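Glutathione S-transferase (Lodderomyces elongisporus, PDB 4IVF) binds two glutathione molecules per subunit and, as a glutathione transferase homologue, probably catalyses glutathione-dependent reactions. Local coordinates at residues Lys6-Tyr11 / Leu28-Glu33; Arg57-Asn62 / Gly79-Tyr84. All blocks are in the same frame, centred on the assembly; numbering follows the deposited sequence.

Contact 1: residues Lys6-Tyr11 / Leu28-Glu33; sequences KPIKLY and LGLDYE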
loop_
_atom_site.group_PDB
_atom_site.type_symbol
_atom_site.label_atom_id
_atom_site.label_comp_id
_atom_site.label_asym_id
_atom_site.label_seq_id
_atom_site.Cartn_x
_atom_site.Cartn_y
_atom_site.Cartn_z
ATOM N N LYS F 6 -18.732 1.327 21.344
ATOM C CA LYS F 6 -18.533 2.774 21.315
ATOM C C LYS F 6 -18.323 3.274 19.880
ATOM O O LYS F 6 -17.844 2.524 19.016
ATOM C CB LYS F 6 -17.339 3.167 22.193
ATOM C CG LYS F 6 -17.656 3.241 23.687
ATOM C CD LYS F 6 -16.389 3.183 24.530
ATOM C CE LYS F 6 -16.643 3.602 25.976
ATOM N NZ LYS F 6 -17.622 2.722 26.673
ATOM N N PRO F 7 -18.686 4.545 19.616
ATOM C CA PRO F 7 -18.454 5.114 18.280
ATOM C C PRO F 7 -16.968 5.157 17.919
ATOM O O PRO F 7 -16.137 5.516 18.752
ATOM C CB PRO F 7 -19.005 6.547 18.400
ATOM C CG PRO F 7 -19.943 6.512 19.566
ATOM C CD PRO F 7 -19.374 5.495 20.511
ATOM N N ILE F 8 -16.655 4.798 16.680
ATOM C CA ILE F 8 -15.311 4.912 16.141
ATOM C C ILE F 8 -15.127 6.334 15.627
ATOM O O ILE F 8 -15.987 6.851 14.929
ATOM C CB ILE F 8 -15.083 3.892 15.005
ATOM C CG1 ILE F 8 -15.094 2.474 15.574
ATOM C CG2 ILE F 8 -13.768 4.159 14.269
ATOM C CD1 ILE F 8 -14.910 1.401 14.518
ATOM N N LYS F 9 -14.029 6.986 15.999
ATOM C CA LYS F 9 -13.806 8.354 15.545
ATOM C C LYS F 9 -13.042 8.332 14.227
ATOM O O LYS F 9 -11.971 7.725 14.127
ATOM C CB LYS F 9 -13.075 9.194 16.598
ATOM C CG LYS F 9 -12.761 10.632 16.157
ATOM C CD LYS F 9 -13.887 11.625 16.475
ATOM C CE LYS F 9 -13.325 13.045 16.606
ATOM N NZ LYS F 9 -14.325 14.134 16.919
ATOM N N LEU F 10 -13.609 8.994 13.220
ATOM C CA LEU F 10 -13.014 9.052 11.895
ATOM C C LEU F 10 -12.539 10.469 11.568
ATOM O O LEU F 10 -13.347 11.397 11.482
ATOM C CB LEU F 10 -14.024 8.589 10.843
ATOM C CG LEU F 10 -13.583 8.727 9.392
ATOM C CD1 LEU F 10 -12.320 7.905 9.122
ATOM C CD2 LEU F 10 -14.710 8.299 8.436
ATOM N N TYR F 11 -11.229 10.624 11.403
ATOM C CA TYR F 11 -10.645 11.881 10.960
ATOM C C TYR F 11 -10.550 11.795 9.446
ATOM O O TYR F 11 -9.846 10.942 8.904
ATOM C CB TYR F 11 -9.261 12.099 11.591
ATOM C CG TYR F 11 -9.316 12.160 13.108
ATOM C CD1 TYR F 11 -9.753 13.303 13.756
ATOM C CD2 TYR F 11 -8.957 11.067 13.890
ATOM C CE1 TYR F 11 -9.834 13.364 15.132
ATOM C CE2 TYR F 11 -9.034 11.127 15.284
ATOM C CZ TYR F 11 -9.462 12.284 15.893
ATOM O OH TYR F 11 -9.549 12.370 17.265
ATOM N N LEU F 28 -20.180 -2.238 7.160
ATOM C CA LEU F 28 -20.071 -3.082 8.348
ATOM C C LEU F 28 -21.118 -2.765 9.417
ATOM O O LEU F 28 -21.203 -3.462 10.424
ATOM C CB LEU F 28 -18.679 -2.972 8.967
ATOM C CG LEU F 28 -17.473 -3.542 8.235
ATOM C CD1 LEU F 28 -16.211 -3.124 8.973
ATOM C CD2 LEU F 28 -17.569 -5.018 8.163
ATOM N N GLY F 29 -21.898 -1.704 9.209
ATOM C CA GLY F 29 -22.941 -1.324 10.154
ATOM C C GLY F 29 -22.429 -0.793 11.486
ATOM O O GLY F 29 -23.058 -0.999 12.522
ATOM N N LEU F 30 -21.295 -0.098 11.457
ATOM C CA LEU F 30 -20.645 0.381 12.678
ATOM C C LEU F 30 -20.954 1.849 12.986
ATOM O O LEU F 30 -20.976 2.696 12.091
ATOM C CB LEU F 30 -19.128 0.209 12.578
ATOM C CG LEU F 30 -18.544 -1.202 12.573
ATOM C CD1 LEU F 30 -17.156 -1.149 11.953
ATOM C CD2 LEU F 30 -18.484 -1.791 13.988
ATOM N N ASP F 31 -21.188 2.138 14.261
ATOM C CA ASP F 31 -21.384 3.508 14.712
ATOM C C ASP F 31 -20.056 4.232 14.639
ATOM O O ASP F 31 -19.021 3.704 15.046
ATOM C CB ASP F 31 -21.893 3.555 16.158
ATOM C CG ASP F 31 -23.318 3.035 16.307
ATOM O OD1 ASP F 31 -24.102 3.117 15.336
ATOM O OD2 ASP F 31 -23.657 2.556 17.412
ATOM N N TYR F 32 -20.082 5.445 14.109
ATOM C CA TYR F 32 -18.882 6.251 14.083
ATOM C C TYR F 32 -19.197 7.732 14.051
ATOM O O TYR F 32 -20.298 8.136 13.689
ATOM C CB TYR F 32 -17.990 5.864 12.910
ATOM C CG TYR F 32 -18.530 6.199 11.536
ATOM C CD1 TYR F 32 -19.444 5.361 10.901
ATOM C CD2 TYR F 32 -18.094 7.335 10.859
ATOM C CE1 TYR F 32 -19.922 5.659 9.638
ATOM C CE2 TYR F 32 -18.562 7.641 9.595
ATOM C CZ TYR F 32 -19.474 6.800 8.989
ATOM O OH TYR F 32 -19.937 7.107 7.733
ATOM N N GLU F 33 -18.224 8.540 14.451
ATOM C CA GLU F 33 -18.387 9.986 14.421
ATOM C C GLU F 33 -17.258 10.617 13.619
ATOM O O GLU F 33 -16.118 10.157 13.660
ATOM C CB GLU F 33 -18.480 10.564 15.836
ATOM C CG GLU F 33 -17.410 10.080 16.791
ATOM C CD GLU F 33 -17.723 10.441 18.238
ATOM O OE1 GLU F 33 -18.843 10.940 18.493
ATOM O OE2 GLU F 33 -16.854 10.226 19.115
HETATM O O HOH W 1 -18.850 1.476 16.672
HETATM O O HOH W 2 -15.982 7.560 21.172
#
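Glu-33 lays its aliphatic chain into the hollow between Pro-7 and Lys-9. Its CG stands between the backbone N and the carbonyl carbon (chi1 48°), which turns the extended remainder of the chain back along the neighbouring strand. There CG meets Lys-9 CD at 3.9 Å, while Glu-33 CD lies 4.1 Å from Pro-7 CB. Lys-9 bends at chi2, and its chain runs at a slant over that of Glu-33. The charged tips do not touch: Lys-9 NZ has a weak bond to Gln-35, and a water that donates to Pro-7 O reaches Glu-33 OE2 with a second, weak bond. On the other face of the sheet the bumps are apolar. Tyr-32 and Leu-10 point the same way, side by side, with Leu-10 CD2 4.1 Å from CE2 of the ring. Tyr-32 CB presses tightly on Ile-8 O, and Ile-8 CB packs against the same methylene. Beyond it, Ile-8 CD1 reaches Leu-30 CD1 at 4.3 Å. The two strands are the parallel pair of the beta-alpha-beta unit that opens the thioredoxin-like domain of glutathione transferases, and helix 16-27 is the crossover between them. Gly-29 ends that helix in a Schellman motif, after which Leu-30 and Asp-31 lead into the strand. Three backbone bonds fix the register: Ile-8 N to Asp-31 O, Glu-33 N to Ile-8 O at 2.8 Å, and Leu-10 N to Glu-33 O, the first and last almost straight, both at 174°, the middle one more bent at 156°. One water donates to both Lys-6 O and Asp-31 O, bridging the two strands where they begin. Helix 16-27 lies against Leu-10 and Tyr-32, whose hydroxyl bonds Glu-26, while Leu-85 and Tyr-89 of helix 78-89 pack on Ile-8.

Contact 2: residues Arg57-Asn62 / Gly79-Tyr84; sequences RIPTIN and GAILQY. With GSH (glutathione), chain U; GSH (glutathione), chain T.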
loop_
_atom_site.group_PDB
_atom_site.type_symbol
_atom_site.label_atom_id
_atom_site.label_comp_id
_atom_site.label_asym_id
_atom_site.label_seq_id
_atom_site.Cartn_x
_atom_site.Cartn_y
_atom_site.Cartn_z
ATOM N N ARG F 57 -1.667 13.104 7.328
ATOM C CA ARG F 57 -2.684 12.976 6.291
ATOM C C ARG F 57 -3.914 12.259 6.834
ATOM O O ARG F 57 -3.840 11.558 7.832
ATOM C CB ARG F 57 -2.138 12.204 5.092
ATOM C CG ARG F 57 -0.854 12.775 4.512
ATOM C CD ARG F 57 -0.467 12.010 3.271
ATOM N NE ARG F 57 -0.806 12.732 2.055
ATOM C CZ ARG F 57 -0.468 12.336 0.834
ATOM N NH1 ARG F 57 0.218 11.207 0.661
ATOM N NH2 ARG F 57 -0.825 13.069 -0.214
ATOM N N ILE F 58 -5.051 12.447 6.179
ATOM C CA ILE F 58 -6.247 11.712 6.539
ATOM C C ILE F 58 -6.359 10.571 5.530
ATOM O O ILE F 58 -5.759 10.645 4.460
ATOM C CB ILE F 58 -7.505 12.639 6.537
ATOM C CG1 ILE F 58 -7.721 13.263 5.153
ATOM C CG2 ILE F 58 -7.405 13.711 7.672
ATOM C CD1 ILE F 58 -8.711 12.499 4.274
ATOM N N PRO F 59 -7.124 9.515 5.853
ATOM C CA PRO F 59 -7.885 9.356 7.090
ATOM C C PRO F 59 -7.084 8.692 8.195
ATOM O O PRO F 59 -6.021 8.110 7.969
ATOM C CB PRO F 59 -9.030 8.444 6.656
ATOM C CG PRO F 59 -8.396 7.555 5.656
ATOM C CD PRO F 59 -7.433 8.431 4.896
ATOM N N THR F 60 -7.627 8.798 9.397
ATOM C CA THR F 60 -7.059 8.194 10.572
ATOM C C THR F 60 -8.268 7.849 11.420
ATOM O O THR F 60 -9.245 8.605 11.437
ATOM C CB THR F 60 -6.153 9.204 11.328
ATOM O OG1 THR F 60 -4.981 9.467 10.547
ATOM C CG2 THR F 60 -5.718 8.646 12.675
ATOM N N ILE F 61 -8.229 6.711 12.104
ATOM C CA ILE F 61 -9.313 6.370 13.020
ATOM C C ILE F 61 -8.825 6.248 14.459
ATOM O O ILE F 61 -7.636 6.068 14.710
ATOM C CB ILE F 61 -10.039 5.059 12.623
ATOM C CG1 ILE F 61 -9.081 3.875 12.723
ATOM C CG2 ILE F 61 -10.634 5.171 11.211
ATOM C CD1 ILE F 61 -9.763 2.545 12.597
ATOM N N ASN F 62 -9.756 6.377 15.398
ATOM C CA ASN F 62 -9.514 6.008 16.785
ATOM C C ASN F 62 -10.647 5.109 17.219
ATOM O O ASN F 62 -11.813 5.531 17.262
ATOM C CB ASN F 62 -9.422 7.225 17.719
ATOM C CG ASN F 62 -9.061 6.844 19.163
ATOM O OD1 ASN F 62 -9.394 5.763 19.643
ATOM N ND2 ASN F 62 -8.385 7.749 19.860
ATOM N N GLY F 79 -5.140 1.350 3.886
ATOM C CA GLY F 79 -4.880 -0.074 3.745
ATOM C C GLY F 79 -4.848 -0.804 5.077
ATOM O O GLY F 79 -5.382 -1.913 5.219
ATOM N N ALA F 80 -4.211 -0.188 6.064
ATOM C CA ALA F 80 -4.146 -0.781 7.393
ATOM C C ALA F 80 -5.507 -0.682 8.080
ATOM O O ALA F 80 -5.940 -1.612 8.759
ATOM C CB ALA F 80 -3.052 -0.083 8.253
ATOM N N ILE F 81 -6.167 0.459 7.904
ATOM C CA ILE F 81 -7.456 0.701 8.543
ATOM C C ILE F 81 -8.491 -0.280 8.026
ATOM O O ILE F 81 -9.283 -0.826 8.799
ATOM C CB ILE F 81 -7.964 2.136 8.290
ATOM C CG1 ILE F 81 -6.956 3.159 8.809
ATOM C CG2 ILE F 81 -9.346 2.342 8.930
ATOM C CD1 ILE F 81 -7.378 4.602 8.548
ATOM N N LEU F 82 -8.486 -0.504 6.715
ATOM C CA LEU F 82 -9.414 -1.465 6.112
ATOM C C LEU F 82 -9.195 -2.867 6.657
ATOM O O LEU F 82 -10.145 -3.514 7.079
ATOM C CB LEU F 82 -9.336 -1.446 4.580
ATOM C CG LEU F 82 -9.979 -0.180 4.002
ATOM C CD1 LEU F 82 -9.651 0.052 2.526
ATOM C CD2 LEU F 82 -11.482 -0.174 4.254
ATOM N N GLN F 83 -7.938 -3.309 6.669
ATOM C CA GLN F 83 -7.567 -4.638 7.159
ATOM C C GLN F 83 -7.987 -4.790 8.619
ATOM O O GLN F 83 -8.539 -5.823 9.019
ATOM C CB GLN F 83 -6.054 -4.863 6.986
ATOM C CG GLN F 83 -5.585 -6.304 6.994
ATOM C CD GLN F 83 -6.367 -7.230 6.046
ATOM O OE1 GLN F 83 -6.527 -6.944 4.854
ATOM N NE2 GLN F 83 -6.845 -8.352 6.582
ATOM N N TYR F 84 -7.742 -3.743 9.404
ATOM C CA TYR F 84 -8.127 -3.726 10.810
ATOM C C TYR F 84 -9.632 -3.908 11.016
ATOM O O TYR F 84 -10.047 -4.750 11.803
ATOM C CB TYR F 84 -7.660 -2.435 11.517
ATOM C CG TYR F 84 -8.284 -2.308 12.897
ATOM C CD1 TYR F 84 -7.819 -3.068 13.968
ATOM C CD2 TYR F 84 -9.375 -1.473 13.108
ATOM C CE1 TYR F 84 -8.423 -2.985 15.217
ATOM C CE2 TYR F 84 -9.981 -1.386 14.343
ATOM C CZ TYR F 84 -9.501 -2.133 15.394
ATOM O OH TYR F 84 -10.118 -2.024 16.621
HETATM N N1 GSH U . -1.518 6.388 1.731
HETATM C CA1 GSH U . -2.549 7.164 2.358
HETATM C C1 GSH U . -3.730 6.335 2.616
HETATM O O11 GSH U . -4.396 6.485 3.663
HETATM O O12 GSH U . -4.099 5.473 1.787
HETATM C CB1 GSH U . -2.917 8.352 1.475
HETATM C CG1 GSH U . -3.653 9.332 2.299
HETATM C CD1 GSH U . -3.905 10.657 1.594
HETATM O OE1 GSH U . -3.482 10.911 0.458
HETATM N N2 GSH U . -4.707 11.708 2.315
HETATM C CA2 GSH U . -4.938 12.980 1.667
HETATM C C2 GSH U . -4.406 14.070 2.571
HETATM O O2 GSH U . -4.595 13.999 3.790
HETATM C CB2 GSH U . -6.375 13.154 1.460
HETATM S SG2 GSH U . -7.002 11.856 0.432
HETATM N N3 GSH U . -3.678 15.202 2.009
HETATM C CA3 GSH U . -3.190 16.237 2.902
HETATM C C3 GSH U . -1.756 16.522 2.695
HETATM O O31 GSH U . -0.988 15.681 2.174
HETATM O O32 GSH U . -1.302 17.639 3.058
HETATM N N1 GSH T . 0.288 16.299 -0.734
HETATM C CA1 GSH T . -0.503 16.246 -1.939
HETATM C C1 GSH T . 0.269 16.781 -3.068
HETATM O O11 GSH T . 1.471 17.096 -2.908
HETATM O O12 GSH T . -0.257 16.910 -4.195
HETATM C CB1 GSH T . -1.850 16.954 -1.762
HETATM C CG1 GSH T . -2.903 16.296 -2.577
HETATM C CD1 GSH T . -3.312 14.928 -2.029
HETATM O OE1 GSH T . -3.141 14.627 -0.837
HETATM N N2 GSH T . -3.948 13.900 -2.934
HETATM C CA2 GSH T . -4.327 12.600 -2.402
HETATM C C2 GSH T . -3.424 11.541 -2.971
HETATM O O2 GSH T . -2.960 11.678 -4.095
HETATM C CB2 GSH T . -5.696 12.279 -2.797
HETATM S SG2 GSH T . -6.801 13.558 -2.312
HETATM N N3 GSH T . -3.106 10.345 -2.212
HETATM C CA3 GSH T . -2.238 9.351 -2.810
HETATM C C3 GSH T . -2.618 7.995 -2.365
HETATM O O31 GSH T . -3.802 7.723 -2.044
HETATM O O32 GSH T . -1.723 7.108 -2.302
#
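Ile-61 overlaps Ile-81, the two side chains sliding past each other in opposite directions from strand and helix. CG1 of Ile-61 stands between the backbone N and the carbonyl carbon (chi1 64°), and the chain carries on to CD1, which touches Ile-81 CG2 at 3.7 Å; Ile-61 CG2 meets the same methyl. That CD1 also approaches Tyr-84 CD2 obliquely at 4.1 Å, and thus lodges between two side chains one helical turn apart. The other branch of Ile-81 points across to the start of the strand: its CD1 lies 3.8 Å from Pro-59 O and also brushes the proline ring at CG. No hydrogen bond crosses this interface, where strand and helix axes run 9.4 Å apart at 38°. The polar end of Tyr-84 is held by Asp-63, and its ring stacks edge-to-face with Tyr-105 of the second subunit. The peptide before Pro-59 is cis, the cis-proline characteristic of the thioredoxin fold, and in glutathione transferases this loop presents the backbone to glutathione. Ile-58 does so here, pairing in both directions with the cysteinyl residue of one glutathione: its N donates to O2 at 2.9 Å, and its O accepts from N2 at 2.6 Å. Arg-57 reaches both ligands. Its NE donates to O31 of the glycyl carboxylate of that glutathione, whose OE1 sits 3.3 Å above the guanidinium plane, over its centre. At the guanidinium edge, NH2 bonds OE1 of the other glutathione at 2.9 Å. NH1 makes a salt bridge with Glu-117 of the second subunit, which, with the ligand bonds, helps to fix the orientation of the group. Gln-77, just before helix 78-89, and Thr-78, its first residue, also bond glutathione.

Overall arrangement
Both contacts belong to the thioredoxin-like domain and meet on one sheet, where strand 8-12 runs antiparallel to strand 60-63; Tyr-11 N to Thr-60 O and Lys-9 O to Asn-62 N probably bond them, and the centres lie 12 Å apart. Contact 1 is the partly buried one, at one of the two outermost strands, 32-36, and is built on main-chain bonds with water and charged chains on its exposed face. Contact 2 is fully buried, joins strand to helix without a hydrogen bond, mainly through hydrocarbon, and its loop end enters the glutathione site and the subunit interface. Helices 16-27 and 78-89 share the covering: Ile-21 touches Leu-10 as well as Pro-59 and Ile-81.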